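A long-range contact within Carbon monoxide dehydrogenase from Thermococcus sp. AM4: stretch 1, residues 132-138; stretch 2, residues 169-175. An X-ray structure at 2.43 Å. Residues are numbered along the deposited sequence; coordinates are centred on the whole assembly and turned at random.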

# COMPACT_ATOMS: atom_id res chain seq x y z
N SER A 132 1.53 24.32 23.49
CA SER A 132 2.18 24.98 22.37
C SER A 132 1.81 24.32 21.04
O SER A 132 1.55 25.01 20.05
CB SER A 132 3.70 24.98 22.56
OG SER A 132 4.36 25.23 21.33
N LEU A 133 1.76 22.98 21.01
CA LEU A 133 1.36 22.29 19.79
C LEU A 133 -0.09 22.59 19.44
O LEU A 133 -0.44 22.74 18.27
CB LEU A 133 1.58 20.78 19.94
CG LEU A 133 0.98 19.88 18.86
CD1 LEU A 133 1.55 20.21 17.49
CD2 LEU A 133 1.19 18.41 19.20
N ALA A 134 -0.96 22.68 20.46
CA ALA A 134 -2.36 23.01 20.19
C ALA A 134 -2.50 24.43 19.66
O ALA A 134 -3.30 24.69 18.75
CB ALA A 134 -3.19 22.82 21.46
N GLU A 135 -1.72 25.38 20.20
CA GLU A 135 -1.75 26.74 19.69
C GLU A 135 -1.24 26.80 18.25
O GLU A 135 -1.77 27.54 17.42
CB GLU A 135 -0.92 27.67 20.58
CG GLU A 135 -1.44 27.82 22.00
CD GLU A 135 -2.56 28.84 22.13
OE1 GLU A 135 -2.90 29.20 23.28
OE2 GLU A 135 -3.09 29.27 21.09
N THR A 136 -0.20 26.01 17.95
CA THR A 136 0.37 26.00 16.60
C THR A 136 -0.64 25.55 15.55
O THR A 136 -0.55 25.96 14.39
CB THR A 136 1.61 25.11 16.57
OG1 THR A 136 2.48 25.45 17.66
CG2 THR A 136 2.37 25.28 15.26
N LEU A 137 -1.60 24.71 15.93
CA LEU A 137 -2.58 24.22 14.98
C LEU A 137 -3.92 24.95 15.09
O LEU A 137 -4.91 24.50 14.51
CB LEU A 137 -2.78 22.71 15.15
CG LEU A 137 -1.47 21.92 15.17
CD1 LEU A 137 -1.66 20.61 15.92
CD2 LEU A 137 -0.94 21.66 13.77
N GLY A 138 -3.96 26.07 15.80
CA GLY A 138 -5.13 26.92 15.82
C GLY A 138 -6.10 26.70 16.95
O GLY A 138 -7.27 27.08 16.83
N LEU A 169 -2.39 19.00 5.23
CA LEU A 169 -2.35 18.45 6.58
C LEU A 169 -2.16 19.56 7.60
O LEU A 169 -1.38 20.50 7.39
CB LEU A 169 -1.22 17.43 6.70
CG LEU A 169 -1.49 16.03 6.15
CD1 LEU A 169 -0.20 15.25 6.05
CD2 LEU A 169 -2.49 15.30 7.04
N ARG A 170 -2.88 19.46 8.72
CA ARG A 170 -2.80 20.49 9.75
C ARG A 170 -1.39 20.61 10.32
O ARG A 170 -0.90 21.73 10.53
CB ARG A 170 -3.80 20.20 10.86
CG ARG A 170 -5.24 20.09 10.38
CD ARG A 170 -5.84 21.45 10.09
NE ARG A 170 -5.79 22.33 11.25
CZ ARG A 170 -6.78 22.48 12.12
NH1 ARG A 170 -6.65 23.30 13.15
NH2 ARG A 170 -7.92 21.80 11.95
N MET A 171 -0.72 19.48 10.56
CA MET A 171 0.60 19.51 11.17
C MET A 171 1.62 20.27 10.34
O MET A 171 2.67 20.66 10.86
CB MET A 171 1.09 18.08 11.42
CG MET A 171 0.34 17.35 12.52
SD MET A 171 0.64 18.04 14.15
CE MET A 171 2.19 17.25 14.57
N LEU A 172 1.33 20.52 9.06
CA LEU A 172 2.20 21.36 8.23
C LEU A 172 2.37 22.76 8.80
O LEU A 172 3.27 23.48 8.36
CB LEU A 172 1.66 21.44 6.80
CG LEU A 172 1.74 20.15 5.97
CD1 LEU A 172 1.41 20.44 4.52
CD2 LEU A 172 3.12 19.52 6.10
N ALA A 173 1.53 23.16 9.76
CA ALA A 173 1.75 24.43 10.45
C ALA A 173 3.11 24.48 11.15
O ALA A 173 3.56 25.57 11.51
CB ALA A 173 0.63 24.68 11.46
N LEU A 174 3.76 23.33 11.34
CA LEU A 174 5.10 23.32 11.91
C LEU A 174 6.20 23.56 10.88
O LEU A 174 7.35 23.77 11.27
CB LEU A 174 5.35 21.98 12.62
CG LEU A 174 4.59 21.75 13.93
CD1 LEU A 174 4.32 20.27 14.14
CD2 LEU A 174 5.36 22.32 15.10
N ALA A 175 5.87 23.53 9.59
CA ALA A 175 6.86 23.72 8.54
C ALA A 175 6.95 25.19 8.14
O ALA A 175 5.92 25.88 8.12
CB ALA A 175 6.51 22.88 7.31

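The end of a helix offers a neighbouring segment two things at once: an apolar flank and backbone carbonyls no longer claimed by the next helical turn. The contact between residues 132-138 and 169-175 of this carbon monoxide dehydrogenase illustrates how both are used. The first stretch holds the last part of a helix, through T136, and the two residues that follow it; L137, with phi/psi of -101/13, is the first residue to leave helical geometry. The helix end is closed by hydrogen bonds from L137 N to L133 O (3.3 Å) and from G138 N to E135 O (3.1 Å). G138 adopts a positive phi of 95°, and at these angles a CB would be jammed against the carbonyl O of L137, which by itself calls for glycine. The second stretch is a 3-10 segment spanning 170-174, held by i to i+3 bonds such as A173 N to R170 O and L174 N to M171 O, both 2.9 Å. The two backbones come nearest at L137 and A173, whose CA atoms lie 6.3 Å apart; A173 CB points toward the other stretch and sits 3.4 Å from T136 O.

L137 is the centre of the packing. Its CA-to-CB bond points sideways, but the m, t rotamer brings the end of the side chain nearer the 3-10 segment. There L137 CD2 lies 3.7 Å from M171 CA and 4.1 Å from A173 CB, while L137 CD1 meets M171 SD at 3.9 Å. M171 starts out pointing away, yet its three m torsions fold the thioether back to the helix, where M171 SD also approaches L133 CD1 at 4.1 Å. L133 CD1 also lies 4.3 Å from L174 CD1, so one leucine of the preceding turn touches two residues of the partner. T136 adds a methyl, CG2, 4.2 Å from L174 CD2; its hydroxyl is occupied within its own helix, donating from OG1 to S132 O at 2.6 Å.

The polar element is a single hydrogen bond across the stretches. R170 NH1 donates to L137 O at 2.5 Å, a short distance with an N-H...O angle of 139°, bent well away from linear. The carbonyl lies at the edge of the guanidinium, near its plane, where the N-H groups point. A charged donor thus meets the carbonyl of the first residue beyond the helix, beside the apolar cluster. Together these contacts bury 343 Å², both sides summed, between touching residues at least 33 positions apart in sequence.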